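Local atomic coordinates of nucleoporin nup120 (Schizosaccharomyces pombe, PDB entry 4GQ2), a protein that serves as a structural component of the nuclear pore complex, whose nucleoporins can also dock transiently associated nuclear transport factors. Residues Ser90-Lys95 against Pro527-Thr532; Asp291-Ser296 against Leu352-Gly357. One frame throughout, in Å; residues are numbered along the deposited sequence.

Interaction 1 (Ser90-Lys95 against Pro527-Thr532)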
loop_
_atom_site.group_PDB
_atom_site.type_symbol
_atom_site.label_atom_id
_atom_site.label_comp_id
_atom_site.label_asym_id
_atom_site.label_seq_id
_atom_site.Cartn_x
_atom_site.Cartn_y
_atom_site.Cartn_z
ATOM N N SER A 90 3.063 -21.589 7.185
ATOM C CA SER A 90 4.224 -21.733 8.072
ATOM C C SER A 90 4.765 -20.376 8.485
ATOM O O SER A 90 4.928 -19.494 7.647
ATOM C CB SER A 90 5.348 -22.511 7.386
ATOM O OG SER A 90 4.853 -23.669 6.745
ATOM N N LEU A 91 5.043 -20.228 9.779
ATOM C CA LEU A 91 5.609 -18.999 10.344
ATOM C C LEU A 91 7.119 -19.098 10.534
ATOM O O LEU A 91 7.823 -18.086 10.473
ATOM C CB LEU A 91 4.934 -18.661 11.681
ATOM C CG LEU A 91 3.845 -17.578 11.733
ATOM C CD1 LEU A 91 3.122 -17.435 10.411
ATOM C CD2 LEU A 91 2.848 -17.842 12.855
ATOM N N ASN A 92 7.605 -20.318 10.769
ATOM C CA ASN A 92 9.035 -20.579 10.951
ATOM C C ASN A 92 9.798 -20.516 9.637
ATOM O O ASN A 92 9.227 -20.725 8.565
ATOM C CB ASN A 92 9.260 -21.948 11.599
ATOM C CG ASN A 92 8.769 -22.009 13.034
ATOM O OD1 ASN A 92 8.998 -21.093 13.829
ATOM N ND2 ASN A 92 8.091 -23.101 13.375
ATOM N N SER A 93 11.087 -20.214 9.724
ATOM C CA SER A 93 11.952 -20.251 8.548
ATOM C C SER A 93 12.344 -21.693 8.241
ATOM O O SER A 93 12.552 -22.494 9.157
ATOM C CB SER A 93 13.199 -19.377 8.744
ATOM O OG SER A 93 13.717 -19.477 10.060
ATOM N N LYS A 94 12.425 -22.027 6.957
ATOM C CA LYS A 94 12.885 -23.348 6.548
ATOM C C LYS A 94 14.230 -23.294 5.828
ATOM O O LYS A 94 14.780 -22.217 5.590
ATOM C CB LYS A 94 11.831 -24.055 5.684
ATOM C CG LYS A 94 10.949 -25.029 6.456
ATOM C CD LYS A 94 9.652 -24.393 6.946
ATOM C CE LYS A 94 8.445 -24.853 6.136
ATOM N NZ LYS A 94 8.504 -24.466 4.698
ATOM N N LYS A 95 14.762 -24.472 5.517
ATOM C CA LYS A 95 15.910 -24.608 4.634
ATOM C C LYS A 95 15.415 -24.768 3.196
ATOM O O LYS A 95 16.111 -25.345 2.354
ATOM C CB LYS A 95 16.727 -25.847 5.018
ATOM C CG LYS A 95 17.693 -25.672 6.178
ATOM C CD LYS A 95 18.572 -26.909 6.326
ATOM C CE LYS A 95 19.668 -26.718 7.365
ATOM N NZ LYS A 95 19.163 -26.787 8.765
ATOM N N PRO A 527 2.246 -26.365 17.983
ATOM C CA PRO A 527 3.339 -26.471 18.953
ATOM C C PRO A 527 4.700 -26.191 18.321
ATOM O O PRO A 527 5.615 -25.735 19.013
ATOM C CB PRO A 527 3.252 -27.924 19.428
ATOM C CG PRO A 527 2.625 -28.659 18.292
ATOM C CD PRO A 527 1.715 -27.686 17.592
ATOM N N SER A 528 4.821 -26.471 17.022
ATOM C CA SER A 528 6.036 -26.202 16.255
ATOM C C SER A 528 6.389 -24.718 16.323
ATOM O O SER A 528 7.513 -24.356 16.672
ATOM C CB SER A 528 5.857 -26.653 14.802
ATOM O OG SER A 528 6.934 -26.224 13.991
ATOM N N ASN A 529 5.418 -23.873 15.985
ATOM C CA ASN A 529 5.480 -22.446 16.282
ATOM C C ASN A 529 5.023 -22.226 17.721
ATOM O O ASN A 529 4.866 -23.177 18.481
ATOM C CB ASN A 529 4.588 -21.666 15.312
ATOM C CG ASN A 529 5.108 -21.693 13.884
ATOM O OD1 ASN A 529 6.212 -21.228 13.609
ATOM N ND2 ASN A 529 4.307 -22.230 12.964
ATOM N N ALA A 530 4.810 -20.978 18.106
ATOM C CA ALA A 530 4.220 -20.698 19.410
ATOM C C ALA A 530 2.710 -20.477 19.280
ATOM O O ALA A 530 2.027 -20.200 20.267
ATOM C CB ALA A 530 4.882 -19.474 20.013
ATOM N N VAL A 531 2.196 -20.655 18.065
ATOM C CA VAL A 531 0.983 -19.971 17.612
ATOM C C VAL A 531 -0.304 -20.796 17.563
ATOM O O VAL A 531 -0.300 -21.963 17.169
ATOM C CB VAL A 531 1.244 -19.316 16.234
ATOM C CG1 VAL A 531 -0.049 -18.959 15.520
ATOM C CG2 VAL A 531 2.117 -18.084 16.410
ATOM N N THR A 532 -1.405 -20.164 17.963
ATOM C CA THR A 532 -2.728 -20.736 17.755
ATOM C C THR A 532 -3.444 -20.066 16.575
ATOM O O THR A 532 -3.764 -18.870 16.602
ATOM C CB THR A 532 -3.606 -20.721 19.030
ATOM O OG1 THR A 532 -4.990 -20.710 18.652
ATOM C CG2 THR A 532 -3.322 -19.508 19.870
#
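This is a largely buried loop-to-loop contact within the beta-propeller domain. Residues 90-95 lie in the connection between the antiparallel neighbours 83-88 and 101-106 of one sheet, and residues 527-532 turn the chain from strand 520-525 into strand 532-536 of another. The contact has an apolar half and a polar half. In the apolar half the side chains of Leu91 and Val531 cross at about a right angle. Leu91 CD2 comes within 3.6 Å of Val531 CG2, the methyl that stands beside the backbone N of Val531. Both side chains also touch Phe542 of strand 539-544, which extends the apolar patch. Leu91 holds a chi1 of -101°, off the staggered positions, with CD2 at Val531.

In the polar half Asn92 and Asn529 meet tip to tip, each with CG beside its own backbone N and anti to the carbonyl carbon. Their amide planes stand 37° apart. Asn529 OD1 is modelled mainly over the face of the Asn92 amide, 2.7 Å from Asn92 ND2 and 2.8 Å from Asn92 OD1, closer than sound packing allows. The angle at the first is poor and the second joins two acceptors, so neither is a hydrogen bond and the approach carries no evident attraction. The Asn529 amide takes its clear hydrogen bond from ND2 to Asp526 OD2, which fixes the turn of its plane, while Ser528 OG, anti to its backbone N, is hydrogen-bonded to Ser71 OG. Outside the propeller strands, Ser90 O accepts from Ser671 OG and Ser93 OG pairs with Tyr779 OH, so the loop 90-95 also faces the helical part of the chain. The side-chain oxygen of Asn529 also touches Leu91, whose CB lies 3.5 Å from Asn529 OD1.

Interaction 2 (Asp291-Ser296 against Leu352-Gly357); sequences DHTTNS and LISSEG
Two neighbouring sheets of the beta-propeller meet here: the loop between strands 288-290 and 297-302 packs on the end of strand 346-354, outermost in its sheet within the chain. The tight side is built on Asp291. Its CA-H points at the carbonyl of Leu352, with Asp291 CA 3.2 Å from Leu352 O. Its CG, in the crowded position between backbone N and carbonyl carbon (chi1 65°), places OD2 to accept from Ser354 OG at 2.7 Å. That hydroxyl comes from above the carboxylate plane, 37° out of it. Asp291 OD1 accepts from Phe297 N, while Thr294 gives OD2 weak bonds from N and OG1. An alanine in place of Asp291 would remove both acceptors and would probably loosen the loop from Ser354 and from Phe297. Alongside, the edge of the His292 ring faces the same carbonyl, CD2 lying 3.6 Å from Leu352 O, and His292 NE2 is hydrogen-bonded to Gln351 OE1. Thr293 CG2 presses on Ser354 OG at 3.0 Å. Toward solvent the contact thins out: the exposed Glu356 crosses Thr293 obliquely, and its nearest atom, Glu356 CG, lies 3.4 Å from Thr293 OG1.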
loop_
_atom_site.group_PDB
_atom_site.type_symbol
_atom_site.label_atom_id
_atom_site.label_comp_id
_atom_site.label_asym_id
_atom_site.label_seq_id
_atom_site.Cartn_x
_atom_site.Cartn_y
_atom_site.Cartn_z
ATOM N N ASP A 291 -3.990 -32.271 24.684
ATOM C CA ASP A 291 -2.884 -31.324 24.641
ATOM C C ASP A 291 -1.798 -31.808 23.689
ATOM O O ASP A 291 -1.566 -33.011 23.554
ATOM C CB ASP A 291 -2.333 -31.021 26.039
ATOM C CG ASP A 291 -1.709 -32.229 26.700
ATOM O OD1 ASP A 291 -2.398 -33.261 26.828
ATOM O OD2 ASP A 291 -0.529 -32.139 27.102
ATOM N N HIS A 292 -1.148 -30.853 23.030
ATOM C CA HIS A 292 -0.243 -31.136 21.913
ATOM C C HIS A 292 1.136 -31.555 22.341
ATOM O O HIS A 292 1.873 -32.171 21.567
ATOM C CB HIS A 292 -0.159 -29.925 20.984
ATOM C CG HIS A 292 -1.491 -29.505 20.408
ATOM N ND1 HIS A 292 -1.872 -29.825 19.157
ATOM C CD2 HIS A 292 -2.539 -28.771 20.965
ATOM C CE1 HIS A 292 -3.100 -29.322 18.921
ATOM N NE2 HIS A 292 -3.507 -28.678 20.029
ATOM N N THR A 293 1.499 -31.225 23.577
ATOM C CA THR A 293 2.833 -31.531 24.090
ATOM C C THR A 293 2.957 -33.007 24.493
ATOM O O THR A 293 3.657 -33.774 23.834
ATOM C CB THR A 293 3.255 -30.557 25.220
ATOM O OG1 THR A 293 4.197 -31.193 26.092
ATOM C CG2 THR A 293 2.053 -30.102 26.020
ATOM N N THR A 294 2.274 -33.399 25.563
ATOM C CA THR A 294 2.228 -34.797 25.972
ATOM C C THR A 294 0.802 -35.293 25.816
ATOM O O THR A 294 -0.065 -34.938 26.613
ATOM C CB THR A 294 2.676 -34.992 27.438
ATOM O OG1 THR A 294 1.906 -34.139 28.298
ATOM C CG2 THR A 294 4.164 -34.686 27.606
ATOM N N ASN A 295 0.558 -36.093 24.780
ATOM C CA ASN A 295 -0.761 -36.680 24.558
ATOM C C ASN A 295 -1.132 -37.530 25.764
ATOM O O ASN A 295 -0.955 -38.746 25.757
ATOM C CB ASN A 295 -0.793 -37.524 23.277
ATOM C CG ASN A 295 -0.521 -36.711 22.022
ATOM O OD1 ASN A 295 -0.768 -35.504 21.975
ATOM N ND2 ASN A 295 -0.019 -37.377 20.988
ATOM N N SER A 296 -1.636 -36.865 26.799
ATOM C CA SER A 296 -1.808 -37.470 28.113
ATOM C C SER A 296 -2.954 -36.802 28.869
ATOM O O SER A 296 -3.523 -37.388 29.793
ATOM C CB SER A 296 -0.500 -37.361 28.909
ATOM O OG SER A 296 -0.550 -38.098 30.118
ATOM N N LEU A 352 -6.294 -27.324 24.010
ATOM C CA LEU A 352 -5.703 -27.484 25.335
ATOM C C LEU A 352 -4.180 -27.554 25.249
ATOM O O LEU A 352 -3.629 -28.270 24.408
ATOM C CB LEU A 352 -6.266 -28.737 26.018
ATOM C CG LEU A 352 -5.703 -29.184 27.367
ATOM C CD1 LEU A 352 -6.093 -28.223 28.481
ATOM C CD2 LEU A 352 -6.172 -30.599 27.683
ATOM N N ILE A 353 -3.507 -26.802 26.119
ATOM C CA ILE A 353 -2.046 -26.735 26.128
ATOM C C ILE A 353 -1.492 -26.813 27.556
ATOM O O ILE A 353 -1.812 -25.973 28.399
ATOM C CB ILE A 353 -1.527 -25.443 25.435
ATOM C CG1 ILE A 353 -2.024 -25.341 23.986
ATOM C CG2 ILE A 353 -0.001 -25.376 25.456
ATOM C CD1 ILE A 353 -3.276 -24.511 23.810
ATOM N N SER A 354 -0.671 -27.829 27.819
ATOM C CA SER A 354 0.080 -27.922 29.077
ATOM C C SER A 354 1.499 -27.389 28.880
ATOM O O SER A 354 2.060 -27.489 27.786
ATOM C CB SER A 354 0.102 -29.357 29.614
ATOM O OG SER A 354 0.669 -30.260 28.682
ATOM N N SER A 355 2.076 -26.835 29.940
ATOM C CA SER A 355 3.286 -26.014 29.811
ATOM C C SER A 355 4.635 -26.741 29.961
ATOM O O SER A 355 5.681 -26.087 30.050
ATOM C CB SER A 355 3.212 -24.813 30.763
ATOM O OG SER A 355 2.889 -25.226 32.078
ATOM N N GLU A 356 4.606 -28.076 29.976
ATOM C CA GLU A 356 5.815 -28.913 30.130
ATOM C C GLU A 356 6.502 -28.778 31.492
ATOM O O GLU A 356 7.311 -29.628 31.868
ATOM C CB GLU A 356 6.829 -28.662 29.004
ATOM C CG GLU A 356 6.469 -29.304 27.673
ATOM C CD GLU A 356 7.309 -28.782 26.522
ATOM O OE1 GLU A 356 7.338 -27.551 26.310
ATOM O OE2 GLU A 356 7.933 -29.607 25.821
ATOM N N GLY A 357 6.174 -27.713 32.223
ATOM C CA GLY A 357 6.725 -27.481 33.558
ATOM C C GLY A 357 5.668 -27.322 34.642
ATOM O O GLY A 357 5.448 -26.218 35.136
#

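How the interactions relate
Both contacts belong to the beta-propeller domain, their centres about 17 Å apart. Along the chain the order is 90-95, 291-296, 352-357, 527-532, so interaction 2 is nested inside the long loop closed by interaction 1. One continuous run of strands serves both: 346-354, which ends in 352-354, and 520-525, which 527-532 follows, are its outermost members within this chain. Each contact sets this run against a loop of a different neighbouring sheet. The two meet directly where Pro527 CG packs 4.1 Å from His292 CB, and Phe525 meets the His292 ring nearby. Segments distant in sequence thus join loops and strands of neighbouring propeller sheets, with interaction 1 the one lying nearer the centre of the chain.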